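Eukaryotic peptide chain release factor GTP-binding subunit (Schizosaccharomyces pombe, PDB 1R5B) is a GTP-binding translation release factor of the elongation-factor type, with a P-loop GTPase-type domain followed by two antiparallel beta-barrel domains. Local coordinates at residues E393-A398 with A426-Q431; D225-P230 with Q252-L257; I275-S280 with G349-S354; V174-Q179 with A218-K223; N28-E33 with R447-D452. All blocks are in the same frame, centred on the assembly; numbering follows the deposited sequence.

Overall arrangement
Contact 5 opens first: the N-terminal segment 28-33 meets strand 447-451 near the C terminus, so the loop it closes contains every other contact. Inside that loop the remaining four follow in series, and none crosses another. Contact 4 ties helix 169-178 to the end of helix 200-218, and contact 2 sets strand 226-230 against the start of helix 256-262; both belong to the GTPase-type domain, and they touch where Tyr228 OH and Ser222 OG probably share a hydrogen bond. Contact 3 pairs strands 275-283 and 351-353 of the middle beta domain. Contact 1 pairs strands of the C-terminal beta domain, in the same sheet that contact 5 reaches, their centres about 17 Å apart.

Contact 1 (E393-A398 with A426-Q431)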
# COMPACT_ATOMS: atom_id res chain seq x y z
N GLU A 393 -0.23 -23.26 -8.91
CA GLU A 393 -1.31 -24.22 -9.12
C GLU A 393 -1.39 -24.81 -10.55
O GLU A 393 -0.55 -25.62 -10.93
CB GLU A 393 -2.64 -23.63 -8.65
CG GLU A 393 -3.75 -24.66 -8.43
CD GLU A 393 -3.23 -25.98 -7.86
OE1 GLU A 393 -2.88 -26.01 -6.66
OE2 GLU A 393 -3.18 -26.98 -8.62
N GLU A 394 -2.41 -24.42 -11.32
CA GLU A 394 -2.76 -25.12 -12.56
C GLU A 394 -3.91 -24.39 -13.23
O GLU A 394 -4.95 -24.18 -12.62
CB GLU A 394 -3.18 -26.57 -12.26
CG GLU A 394 -3.50 -27.43 -13.49
CD GLU A 394 -2.26 -28.02 -14.15
OE1 GLU A 394 -1.25 -27.29 -14.28
OE2 GLU A 394 -2.30 -29.21 -14.54
N VAL A 395 -3.73 -24.01 -14.49
CA VAL A 395 -4.70 -23.12 -15.13
C VAL A 395 -4.83 -23.33 -16.64
O VAL A 395 -3.87 -23.73 -17.29
CB VAL A 395 -4.35 -21.65 -14.85
CG1 VAL A 395 -3.08 -21.24 -15.60
CG2 VAL A 395 -5.51 -20.73 -15.21
N SER A 396 -6.01 -23.02 -17.15
CA SER A 396 -6.34 -23.15 -18.57
C SER A 396 -7.35 -22.08 -18.99
O SER A 396 -8.10 -21.55 -18.16
CB SER A 396 -6.92 -24.54 -18.86
OG SER A 396 -8.11 -24.74 -18.11
N PHE A 397 -7.39 -21.78 -20.29
CA PHE A 397 -8.27 -20.72 -20.78
C PHE A 397 -9.59 -21.35 -21.19
O PHE A 397 -9.61 -22.45 -21.70
CB PHE A 397 -7.62 -19.96 -21.94
CG PHE A 397 -6.35 -19.24 -21.55
CD1 PHE A 397 -6.36 -17.87 -21.28
CD2 PHE A 397 -5.14 -19.93 -21.43
CE1 PHE A 397 -5.19 -17.21 -20.91
CE2 PHE A 397 -3.97 -19.28 -21.06
CZ PHE A 397 -3.99 -17.92 -20.80
N ALA A 398 -10.69 -20.65 -20.95
CA ALA A 398 -12.04 -21.17 -21.17
C ALA A 398 -12.77 -20.39 -22.26
O ALA A 398 -13.27 -20.98 -23.21
CB ALA A 398 -12.83 -21.14 -19.87
N ALA A 426 -9.81 -12.55 -20.70
CA ALA A 426 -10.69 -13.73 -20.81
C ALA A 426 -10.72 -14.69 -19.61
O ALA A 426 -9.89 -14.60 -18.70
CB ALA A 426 -10.34 -14.51 -22.05
N GLU A 427 -11.69 -15.62 -19.64
CA GLU A 427 -11.94 -16.57 -18.54
C GLU A 427 -10.81 -17.58 -18.36
O GLU A 427 -10.22 -18.07 -19.33
CB GLU A 427 -13.26 -17.34 -18.75
CG GLU A 427 -14.44 -16.82 -17.93
CD GLU A 427 -15.50 -17.88 -17.66
OE1 GLU A 427 -16.60 -17.79 -18.25
OE2 GLU A 427 -15.23 -18.80 -16.86
N LEU A 428 -10.54 -17.90 -17.10
CA LEU A 428 -9.54 -18.90 -16.72
C LEU A 428 -10.16 -19.85 -15.71
O LEU A 428 -11.17 -19.54 -15.08
CB LEU A 428 -8.31 -18.24 -16.12
CG LEU A 428 -7.11 -18.12 -17.06
CD1 LEU A 428 -7.45 -17.19 -18.23
CD2 LEU A 428 -5.85 -17.63 -16.31
N GLU A 429 -9.54 -21.02 -15.57
CA GLU A 429 -10.05 -22.06 -14.70
C GLU A 429 -8.90 -22.87 -14.10
O GLU A 429 -7.86 -23.09 -14.76
CB GLU A 429 -11.03 -22.96 -15.47
CG GLU A 429 -12.50 -22.70 -15.15
CD GLU A 429 -13.45 -23.68 -15.84
OE1 GLU A 429 -13.30 -24.90 -15.63
OE2 GLU A 429 -14.34 -23.22 -16.59
N THR A 430 -9.09 -23.30 -12.84
CA THR A 430 -8.14 -24.18 -12.14
C THR A 430 -8.78 -25.52 -11.80
O THR A 430 -10.01 -25.65 -11.85
CB THR A 430 -7.67 -23.52 -10.85
OG1 THR A 430 -8.81 -23.01 -10.14
CG2 THR A 430 -6.84 -22.30 -11.14
N GLN A 431 -7.95 -26.52 -11.46
CA GLN A 431 -8.45 -27.86 -11.09
C GLN A 431 -8.92 -27.92 -9.64
O GLN A 431 -9.82 -28.70 -9.31
CB GLN A 431 -7.37 -28.94 -11.31
CG GLN A 431 -7.09 -29.28 -12.77
CD GLN A 431 -8.31 -29.83 -13.49
OE1 GLN A 431 -8.51 -31.04 -13.54
NE2 GLN A 431 -9.13 -28.94 -14.04
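Leu428 is gripped from two directions by Val395 and Phe397 of segment 393-398. Its CD2 meets CG2 of Val395 at 3.3 Å, the two branched side chains crossing obliquely, while its CD1 lies 3.3 Å from CD1 of Phe397. Val395 turns CG2 anti to its backbone N, and this carries the methyl group to the leucine. Phe397 and Leu428 run alongside each other on one face of the sheet, which apolar residues suit; polar Ser396 and Glu429 share the other.

Behind them lies the backbone pairing. Ser396 and Glu429 form an antiparallel hydrogen-bonded pair: Ser396 N donates to Glu429 O, and Glu429 N to Ser396 O, each at 3.0 Å. Farther along, Ala398 N donates to Glu427 O (3.1 Å) in the straightest of these bonds, 163° at the hydrogen, yet it approaches from above the carbonyl plane. At the other end Thr430 CA makes a 3.2 Å C-H...O contact with Glu394 O.

Outside the pair, Phe365 of strand 364-371 packs against Leu428, and Lys399 takes the carboxylate of Glu427 in a salt bridge. The short strand 396-397 thus closes one edge of the antiparallel sheet in a beta domain of the eEF1A C-terminal type.

Contact 2 (D225-P230 with Q252-L257); sequences DVKYMP and QGPSLL
Met229 leaves its strand with an unstaggered first torsion (chi1 -111°), runs straight through chi2, and then bends at chi3 (-54°), which swings its terminal methyl toward the helix start. Leu256 sets CG anti to its backbone N (chi1 176°), so that the two side chains cross at about a right angle. The tips meet where CE of Met229 lies 3.9 Å from CD1 of Leu256. Just behind, SD of Met229 sits 3.8 Å from the CA of Leu256 and 3.3 Å from Pro254 O. An unbranched thioether is slim enough here for SD to lie against both while CE reaches the leucine.

Alongside, Lys227 NZ comes within 4.4 Å of Pro254 CD and makes a weak 3.4 Å hydrogen bond to Tyr228 O. Ser255 occupies the N-cap of helix 256-262, a role fitting its short hydroxyl: OG accepts from Glu258 N and also bonds to Lys240 O. Tyr251 OH donates to Pro254 O, the same oxygen that the sulfur approaches.

Strand 226-230, at one edge of the GTPase-type sheet, thus meets the helix start without a hydrogen bond between the two segments; cohesion probably rests mainly on van der Waals contact, the polarisable sulfur probably tolerating the nearby carbonyl well.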
# COMPACT_ATOMS: atom_id res chain seq x y z
N ASP A 225 2.79 5.85 16.76
CA ASP A 225 1.62 6.31 16.01
C ASP A 225 1.86 7.57 15.19
O ASP A 225 0.98 7.99 14.48
CB ASP A 225 0.48 6.64 16.97
CG ASP A 225 -0.17 5.41 17.58
OD1 ASP A 225 0.50 4.34 17.68
OD2 ASP A 225 -1.36 5.45 17.97
N VAL A 226 3.02 8.20 15.31
CA VAL A 226 3.24 9.48 14.66
C VAL A 226 4.60 9.49 13.99
O VAL A 226 5.59 9.08 14.58
CB VAL A 226 3.13 10.66 15.66
CG1 VAL A 226 3.36 11.99 14.97
CG2 VAL A 226 1.78 10.66 16.35
N LYS A 227 4.63 9.93 12.74
CA LYS A 227 5.87 10.18 12.01
C LYS A 227 6.03 11.69 11.89
O LYS A 227 5.13 12.35 11.35
CB LYS A 227 5.83 9.56 10.60
CG LYS A 227 7.12 9.72 9.77
CD LYS A 227 8.30 9.11 10.51
CE LYS A 227 9.49 8.84 9.63
NZ LYS A 227 10.25 10.07 9.40
N TYR A 228 7.14 12.22 12.36
CA TYR A 228 7.45 13.65 12.20
C TYR A 228 8.45 13.83 11.05
O TYR A 228 9.36 13.01 10.88
CB TYR A 228 8.03 14.23 13.49
CG TYR A 228 7.05 14.20 14.63
CD1 TYR A 228 7.06 13.15 15.54
CD2 TYR A 228 6.10 15.20 14.79
CE1 TYR A 228 6.14 13.10 16.58
CE2 TYR A 228 5.18 15.16 15.83
CZ TYR A 228 5.21 14.11 16.72
OH TYR A 228 4.32 14.07 17.75
N MET A 229 8.28 14.90 10.28
CA MET A 229 9.18 15.21 9.17
C MET A 229 9.27 16.70 8.92
O MET A 229 8.25 17.37 8.81
CB MET A 229 8.70 14.55 7.89
CG MET A 229 9.63 13.45 7.45
SD MET A 229 9.08 12.62 6.00
CE MET A 229 7.53 12.17 6.46
N PRO A 230 10.49 17.22 8.81
CA PRO A 230 10.68 18.63 8.47
C PRO A 230 10.57 18.78 6.97
O PRO A 230 11.03 17.90 6.23
CB PRO A 230 12.10 18.90 8.94
CG PRO A 230 12.80 17.60 8.77
CD PRO A 230 11.78 16.53 9.00
N GLN A 252 18.50 13.04 8.51
CA GLN A 252 18.99 12.07 7.55
C GLN A 252 17.93 11.00 7.31
O GLN A 252 18.24 9.83 7.07
CB GLN A 252 20.31 11.49 8.04
CG GLN A 252 21.48 12.52 8.21
CD GLN A 252 22.43 12.63 6.99
OE1 GLN A 252 22.19 12.01 5.93
NE2 GLN A 252 23.51 13.41 7.14
N GLY A 253 16.67 11.42 7.37
CA GLY A 253 15.54 10.56 7.06
C GLY A 253 15.10 10.74 5.61
O GLY A 253 15.83 11.32 4.80
N PRO A 254 13.93 10.23 5.28
CA PRO A 254 13.37 10.39 3.94
C PRO A 254 12.60 11.71 3.76
O PRO A 254 12.16 12.33 4.73
CB PRO A 254 12.40 9.20 3.84
CG PRO A 254 11.94 8.97 5.22
CD PRO A 254 13.06 9.39 6.13
N SER A 255 12.46 12.11 2.50
CA SER A 255 11.57 13.20 2.12
C SER A 255 10.12 12.78 2.33
O SER A 255 9.83 11.60 2.44
CB SER A 255 11.77 13.59 0.65
OG SER A 255 11.23 12.61 -0.21
N LEU A 256 9.22 13.75 2.37
CA LEU A 256 7.82 13.45 2.56
C LEU A 256 7.35 12.42 1.55
O LEU A 256 6.83 11.38 1.94
CB LEU A 256 6.96 14.71 2.48
CG LEU A 256 5.46 14.47 2.57
CD1 LEU A 256 5.13 13.69 3.83
CD2 LEU A 256 4.72 15.78 2.55
N LEU A 257 7.54 12.69 0.26
CA LEU A 257 7.04 11.79 -0.78
C LEU A 257 7.70 10.42 -0.73
O LEU A 257 7.07 9.42 -1.04
CB LEU A 257 7.21 12.40 -2.17
CG LEU A 257 6.32 13.62 -2.48
CD1 LEU A 257 6.55 14.04 -3.91
CD2 LEU A 257 4.85 13.34 -2.27

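Contact 3 (I275-S280 with G349-S354); sequences IMPIAS and GYVLTS
Thr353 OG1 is the best held polar atom, gripped by two hydrogen bonds, with Phe274 O and Val359 N. Leu352 O takes one N-H, from Met276 N at 2.9 Å in the carbonyl plane, plus a 3.5 Å C-H...O contact from Ile275 CA. The return bond, Leu352 N to Met276 O (2.9 Å), has its donor 40° out of the carbonyl plane. Ile278 N then reaches Tyr350 O at 3.0 Å, nearly along the C=O axis, and Gly349 N donates to Ile278 O at 3.2 Å, though that oxygen's position is less certain.

Pro277 falls opposite Val351 in a non-hydrogen-bonded antiparallel pair, so its missing N-H costs no bond to this strand. At the positive phi of Gly349 (104°) a CB would be jammed against the preceding carbonyl, so glycine suits the turn into the strand.

Met276 and Leu352 lie side by side on one face, the methionine bending at chi3 to lay CE 3.4 Å from CD1 of Leu352. The other leucine branch, CD2, meets CD1 of Ile278 at 3.7 Å, their side chains crossing nearly at right angles. On the opposite face CG2 of Ile275 touches CG1 of Val351 at 3.8 Å.

Met445 of helix 443-446 packs against Ile275, Pro277 and Val351, while Leu289 and Val306 meet Leu352. Strand 351-353 lies between strands 275-283 and 302-307 in a curled antiparallel sheet, consistent with the second, beta-barrel domain of translational GTPases.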
# COMPACT_ATOMS: atom_id res chain seq x y z
N ILE A 275 -5.61 -10.73 5.52
CA ILE A 275 -5.19 -11.60 4.43
C ILE A 275 -3.67 -11.77 4.50
O ILE A 275 -2.95 -10.79 4.50
CB ILE A 275 -5.54 -10.98 3.08
CG1 ILE A 275 -7.06 -10.74 2.98
CG2 ILE A 275 -5.03 -11.89 1.94
CD1 ILE A 275 -7.51 -9.98 1.74
N MET A 276 -3.20 -13.01 4.56
CA MET A 276 -1.76 -13.32 4.57
C MET A 276 -1.53 -14.64 3.85
O MET A 276 -1.77 -15.69 4.43
CB MET A 276 -1.19 -13.44 6.00
CG MET A 276 0.32 -13.71 6.02
SD MET A 276 1.04 -14.34 7.53
CE MET A 276 0.82 -15.93 7.34
N PRO A 277 -1.06 -14.59 2.61
CA PRO A 277 -0.60 -15.80 1.92
C PRO A 277 0.54 -16.46 2.68
O PRO A 277 1.41 -15.77 3.21
CB PRO A 277 -0.11 -15.27 0.57
CG PRO A 277 -0.79 -13.94 0.40
CD PRO A 277 -0.96 -13.39 1.76
N ILE A 278 0.53 -17.79 2.74
CA ILE A 278 1.53 -18.55 3.50
C ILE A 278 2.73 -18.80 2.62
O ILE A 278 2.62 -19.50 1.64
CB ILE A 278 0.93 -19.88 3.98
CG1 ILE A 278 -0.25 -19.61 4.93
CG2 ILE A 278 2.00 -20.74 4.64
CD1 ILE A 278 -1.04 -20.85 5.31
N ALA A 279 3.87 -18.19 2.96
CA ALA A 279 5.11 -18.42 2.22
C ALA A 279 5.87 -19.64 2.73
O ALA A 279 6.51 -20.32 1.95
CB ALA A 279 5.99 -17.20 2.29
N SER A 280 5.80 -19.94 4.02
CA SER A 280 6.49 -21.10 4.56
C SER A 280 5.71 -21.83 5.62
O SER A 280 4.75 -21.31 6.17
CB SER A 280 7.84 -20.69 5.15
OG SER A 280 8.59 -20.01 4.18
N GLY A 349 0.67 -21.32 -0.20
CA GLY A 349 -0.21 -20.89 -1.26
C GLY A 349 -1.61 -20.69 -0.73
O GLY A 349 -2.39 -19.94 -1.30
N TYR A 350 -1.92 -21.40 0.36
CA TYR A 350 -3.15 -21.18 1.10
C TYR A 350 -3.00 -19.89 1.85
O TYR A 350 -1.90 -19.38 2.02
CB TYR A 350 -3.41 -22.35 2.05
CG TYR A 350 -3.84 -23.65 1.39
CD1 TYR A 350 -4.20 -24.75 2.17
CD2 TYR A 350 -3.92 -23.79 -0.01
CE1 TYR A 350 -4.61 -25.95 1.59
CE2 TYR A 350 -4.34 -24.99 -0.59
CZ TYR A 350 -4.67 -26.07 0.22
OH TYR A 350 -5.09 -27.26 -0.32
N VAL A 351 -4.11 -19.34 2.32
CA VAL A 351 -4.09 -17.98 2.82
C VAL A 351 -4.78 -17.89 4.16
O VAL A 351 -5.92 -18.33 4.30
CB VAL A 351 -4.76 -17.03 1.81
CG1 VAL A 351 -4.82 -15.61 2.37
CG2 VAL A 351 -4.02 -17.04 0.49
N LEU A 352 -4.08 -17.32 5.14
CA LEU A 352 -4.69 -17.03 6.42
C LEU A 352 -5.56 -15.83 6.21
O LEU A 352 -5.18 -14.89 5.51
CB LEU A 352 -3.65 -16.76 7.50
CG LEU A 352 -2.61 -17.87 7.68
CD1 LEU A 352 -1.73 -17.56 8.87
CD2 LEU A 352 -3.27 -19.24 7.85
N THR A 353 -6.74 -15.85 6.80
CA THR A 353 -7.66 -14.76 6.62
C THR A 353 -8.69 -14.65 7.73
O THR A 353 -8.76 -15.48 8.65
CB THR A 353 -8.33 -14.87 5.25
OG1 THR A 353 -9.07 -13.67 4.98
CG2 THR A 353 -9.36 -15.97 5.22
N SER A 354 -9.46 -13.58 7.66
CA SER A 354 -10.56 -13.32 8.59
C SER A 354 -11.60 -14.41 8.54
O SER A 354 -11.97 -14.87 7.47
CB SER A 354 -11.23 -12.01 8.19
OG SER A 354 -12.30 -11.69 9.05

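Contact 4 (V174-Q179 with A218-K223); sequences VLARTQ and AGYNSK
A stacked arginine-tyrosine cation-pi pair joins helix 169-178 to the chain leaving helix 200-218, within the alpha/beta fold of the GTPase-type domain. Ala218 comes first, and its carbonyl oxygen is gripped side-on by Arg177: NE donates at 2.9 Å, nearly along the C=O axis, and NH2 at 3.0 Å, on a lone pair. The oxygen lies only 6° out of the guanidinium plane.

Gly219 leaves the helix with positive phi (78°), a conformation easy for glycine, and its backbone passes along the edge of the guanidinium.

Tyr220 follows, with CG anti to its carbonyl carbon, and offers its ring face. Arg177 CZ lies 3.6 Å from the ring centroid, the planes 14° apart and the guanidinium shifted toward the rim. Bends at chi2 and chi3 let the long arginine chain reach this position. Its flat cation can thus use both its edge and its face, hydrogen-bonding Ala218 while it covers the aromatic ring.

The ring's far end is fixed too: Tyr220 OH hydrogen-bonds Ile181 O, and CB of Ala176, small enough to come close, lies 3.4 Å from that same OH.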
# COMPACT_ATOMS: atom_id res chain seq x y z
N VAL A 174 -8.11 16.35 16.91
CA VAL A 174 -9.42 15.71 17.06
C VAL A 174 -10.01 15.36 15.68
O VAL A 174 -10.64 14.31 15.51
CB VAL A 174 -10.38 16.60 17.84
CG1 VAL A 174 -11.83 16.09 17.74
CG2 VAL A 174 -9.94 16.67 19.31
N LEU A 175 -9.77 16.22 14.70
CA LEU A 175 -10.25 15.98 13.34
C LEU A 175 -9.57 14.75 12.74
O LEU A 175 -10.23 13.93 12.13
CB LEU A 175 -10.03 17.21 12.46
CG LEU A 175 -10.68 17.18 11.08
CD1 LEU A 175 -12.19 17.05 11.18
CD2 LEU A 175 -10.30 18.45 10.31
N ALA A 176 -8.26 14.62 12.93
CA ALA A 176 -7.54 13.48 12.39
C ALA A 176 -8.06 12.16 12.99
O ALA A 176 -8.21 11.17 12.28
CB ALA A 176 -6.06 13.62 12.65
N ARG A 177 -8.33 12.17 14.29
CA ARG A 177 -8.89 11.01 14.97
C ARG A 177 -10.29 10.70 14.43
O ARG A 177 -10.60 9.55 14.12
CB ARG A 177 -8.89 11.23 16.50
CG ARG A 177 -8.66 9.97 17.34
CD ARG A 177 -7.43 9.10 16.96
NE ARG A 177 -6.44 9.06 18.03
CZ ARG A 177 -5.40 8.21 18.08
NH1 ARG A 177 -5.15 7.32 17.13
NH2 ARG A 177 -4.58 8.27 19.12
N THR A 178 -11.13 11.73 14.30
CA THR A 178 -12.46 11.56 13.69
C THR A 178 -12.42 11.00 12.25
O THR A 178 -13.36 10.33 11.83
CB THR A 178 -13.20 12.89 13.72
OG1 THR A 178 -13.40 13.30 15.07
CG2 THR A 178 -14.63 12.74 13.19
N GLN A 179 -11.33 11.25 11.53
CA GLN A 179 -11.14 10.76 10.16
C GLN A 179 -10.49 9.36 10.11
O GLN A 179 -10.12 8.89 9.02
CB GLN A 179 -10.25 11.73 9.37
CG GLN A 179 -10.88 13.07 9.11
CD GLN A 179 -11.84 13.04 7.94
OE1 GLN A 179 -11.41 12.94 6.77
NE2 GLN A 179 -13.13 13.14 8.23
N ALA A 218 -5.66 13.87 22.09
CA ALA A 218 -6.16 12.88 21.13
C ALA A 218 -5.54 11.49 21.24
O ALA A 218 -5.78 10.67 20.40
CB ALA A 218 -6.02 13.41 19.71
N GLY A 219 -4.77 11.22 22.27
CA GLY A 219 -4.32 9.87 22.55
C GLY A 219 -3.17 9.32 21.72
O GLY A 219 -2.72 8.22 22.01
N TYR A 220 -2.69 10.06 20.72
CA TYR A 220 -1.58 9.58 19.89
C TYR A 220 -0.33 9.31 20.73
O TYR A 220 0.18 10.21 21.38
CB TYR A 220 -1.23 10.58 18.78
CG TYR A 220 -2.30 10.74 17.75
CD1 TYR A 220 -3.13 11.85 17.74
CD2 TYR A 220 -2.51 9.76 16.77
CE1 TYR A 220 -4.15 11.98 16.78
CE2 TYR A 220 -3.51 9.89 15.81
CZ TYR A 220 -4.32 11.00 15.81
OH TYR A 220 -5.31 11.13 14.86
N ASN A 221 0.13 8.06 20.71
CA ASN A 221 1.43 7.68 21.29
C ASN A 221 2.49 7.91 20.22
O ASN A 221 2.44 7.28 19.15
CB ASN A 221 1.39 6.20 21.73
CG ASN A 221 2.75 5.65 22.14
OD1 ASN A 221 2.89 5.10 23.23
ND2 ASN A 221 3.74 5.77 21.27
N SER A 222 3.44 8.79 20.48
CA SER A 222 4.29 9.31 19.39
C SER A 222 5.34 8.30 18.91
O SER A 222 5.70 8.29 17.73
CB SER A 222 4.96 10.65 19.77
OG SER A 222 4.27 11.75 19.20
N LYS A 223 5.79 7.45 19.82
CA LYS A 223 6.79 6.43 19.49
C LYS A 223 6.30 5.45 18.42
O LYS A 223 7.10 5.05 17.57
CB LYS A 223 7.22 5.67 20.76
CG LYS A 223 8.49 4.80 20.57
CD LYS A 223 9.74 5.42 21.24
CE LYS A 223 10.90 4.42 21.32
NZ LYS A 223 11.81 4.73 22.47

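Contact 5 (N28-E33 with R447-D452)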
# COMPACT_ATOMS: atom_id res chain seq x y z
N ASN A 28 8.93 -12.28 -7.38
CA ASN A 28 10.36 -12.53 -7.54
C ASN A 28 10.70 -13.15 -8.91
O ASN A 28 11.84 -13.03 -9.38
CB ASN A 28 10.88 -13.42 -6.40
CG ASN A 28 10.65 -12.81 -5.01
OD1 ASN A 28 10.58 -13.54 -4.01
ND2 ASN A 28 10.53 -11.49 -4.94
N GLU A 29 9.72 -13.81 -9.54
CA GLU A 29 9.86 -14.36 -10.88
C GLU A 29 9.22 -13.44 -11.95
O GLU A 29 8.37 -13.89 -12.72
CB GLU A 29 9.24 -15.78 -10.95
CG GLU A 29 9.52 -16.69 -9.75
CD GLU A 29 10.71 -17.63 -9.94
OE1 GLU A 29 10.52 -18.72 -10.53
OE2 GLU A 29 11.83 -17.29 -9.49
N VAL A 30 9.62 -12.16 -11.98
CA VAL A 30 9.26 -11.24 -13.08
C VAL A 30 10.39 -10.22 -13.41
O VAL A 30 11.16 -9.84 -12.51
CB VAL A 30 7.91 -10.45 -12.83
CG1 VAL A 30 6.73 -11.37 -12.61
CG2 VAL A 30 8.04 -9.47 -11.66
N ASP A 31 10.50 -9.82 -14.68
CA ASP A 31 11.40 -8.72 -15.11
C ASP A 31 11.20 -8.18 -16.56
O ASP A 31 10.83 -8.93 -17.46
CB ASP A 31 12.88 -9.06 -14.87
CG ASP A 31 13.24 -10.47 -15.28
OD1 ASP A 31 13.06 -11.38 -14.45
OD2 ASP A 31 13.73 -10.76 -16.39
N GLN A 32 11.48 -6.88 -16.73
CA GLN A 32 11.30 -6.07 -17.98
C GLN A 32 10.09 -5.12 -17.85
O GLN A 32 8.97 -5.61 -17.69
CB GLN A 32 11.18 -6.92 -19.26
CG GLN A 32 11.74 -6.29 -20.55
CD GLN A 32 11.34 -4.82 -20.78
OE1 GLN A 32 10.19 -4.53 -21.10
NE2 GLN A 32 12.30 -3.91 -20.62
N GLU A 33 10.30 -3.80 -17.96
CA GLU A 33 9.28 -2.76 -17.63
C GLU A 33 8.02 -2.63 -18.54
O GLU A 33 7.44 -1.55 -18.67
CB GLU A 33 9.95 -1.40 -17.51
CG GLU A 33 10.96 -1.29 -16.37
CD GLU A 33 11.63 0.08 -16.32
OE1 GLU A 33 12.33 0.45 -17.30
OE2 GLU A 33 11.46 0.78 -15.30
N ARG A 447 -2.07 -10.53 -8.73
CA ARG A 447 -0.95 -10.46 -9.67
C ARG A 447 -0.30 -11.83 -9.87
O ARG A 447 0.07 -12.47 -8.90
CB ARG A 447 0.08 -9.47 -9.13
CG ARG A 447 1.37 -9.37 -9.92
CD ARG A 447 2.12 -8.05 -9.72
NE ARG A 447 3.49 -8.07 -10.25
CZ ARG A 447 4.32 -7.03 -10.23
NH1 ARG A 447 3.95 -5.87 -9.70
NH2 ARG A 447 5.54 -7.15 -10.74
N PHE A 448 -0.13 -12.27 -11.13
CA PHE A 448 0.40 -13.62 -11.41
C PHE A 448 1.36 -13.79 -12.61
O PHE A 448 1.32 -13.04 -13.59
CB PHE A 448 -0.76 -14.61 -11.53
CG PHE A 448 -1.75 -14.29 -12.59
CD1 PHE A 448 -1.55 -14.75 -13.89
CD2 PHE A 448 -2.92 -13.60 -12.29
CE1 PHE A 448 -2.48 -14.50 -14.88
CE2 PHE A 448 -3.86 -13.34 -13.28
CZ PHE A 448 -3.63 -13.79 -14.58
N THR A 449 2.24 -14.80 -12.51
CA THR A 449 3.15 -15.19 -13.59
C THR A 449 3.02 -16.68 -13.97
O THR A 449 2.90 -17.55 -13.10
CB THR A 449 4.63 -14.86 -13.21
OG1 THR A 449 5.29 -16.00 -12.65
CG2 THR A 449 4.72 -13.83 -12.11
N LEU A 450 3.06 -16.97 -15.27
CA LEU A 450 2.90 -18.33 -15.81
C LEU A 450 4.25 -18.97 -16.15
O LEU A 450 5.15 -18.29 -16.64
CB LEU A 450 1.99 -18.30 -17.05
CG LEU A 450 0.48 -18.23 -16.75
CD1 LEU A 450 0.14 -17.34 -15.57
CD2 LEU A 450 -0.27 -17.76 -17.97
N ARG A 451 4.38 -20.26 -15.88
CA ARG A 451 5.62 -21.01 -16.08
C ARG A 451 5.35 -22.29 -16.89
O ARG A 451 4.49 -23.09 -16.52
CB ARG A 451 6.25 -21.37 -14.73
CG ARG A 451 7.16 -20.29 -14.16
CD ARG A 451 8.53 -20.79 -13.69
NE ARG A 451 9.60 -19.83 -13.99
CZ ARG A 451 10.84 -19.91 -13.51
NH1 ARG A 451 11.21 -20.90 -12.70
NH2 ARG A 451 11.73 -18.98 -13.84
N ASP A 452 6.10 -22.48 -17.97
CA ASP A 452 5.86 -23.60 -18.89
C ASP A 452 6.89 -24.72 -18.71
O ASP A 452 7.62 -25.08 -19.64
CB ASP A 452 5.81 -23.11 -20.33
CG ASP A 452 4.73 -23.80 -21.15
OD1 ASP A 452 5.08 -24.53 -22.10
OD2 ASP A 452 3.51 -23.67 -20.90
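One charged pair spans the contact. OE1 of Glu29 sits 3.2 Å from NH1 of Arg451, a salt bridge in which the oxygen stands 3.1 Å above the guanidinium plane, over its centre. No N-H points at it; the side chains cross at about a right angle, carboxylate and guanidinium planes 59° apart. Bends at chi2 in both residues, and at chi3 in Arg451, bring the flat groups together. The second carboxylate oxygen, OE2, has a weak hydrogen bond to Thr24 OG1.

Van der Waals touches supply the rest. In the apolar one, CG1 of Val30 meets CG2 of Thr449 at 3.2 Å, crossing obliquely; threonine suits the strand and presents CG2 to the valine. The other valine branch, CG2, comes tip to tip with Arg447, 3.5 Å from its NH2 and near the guanidinium plane. Arg447 reaches that far because its chain is extended from CG to NE, and the same cation interacts with the ring of Tyr39.

An irregular N-terminal segment thus lies over a strand of the C-terminal beta domain without one hydrogen bond between them. Charge attraction and methyl contacts, both weakly directional, are consistent with a surface association making little demand on exact geometry.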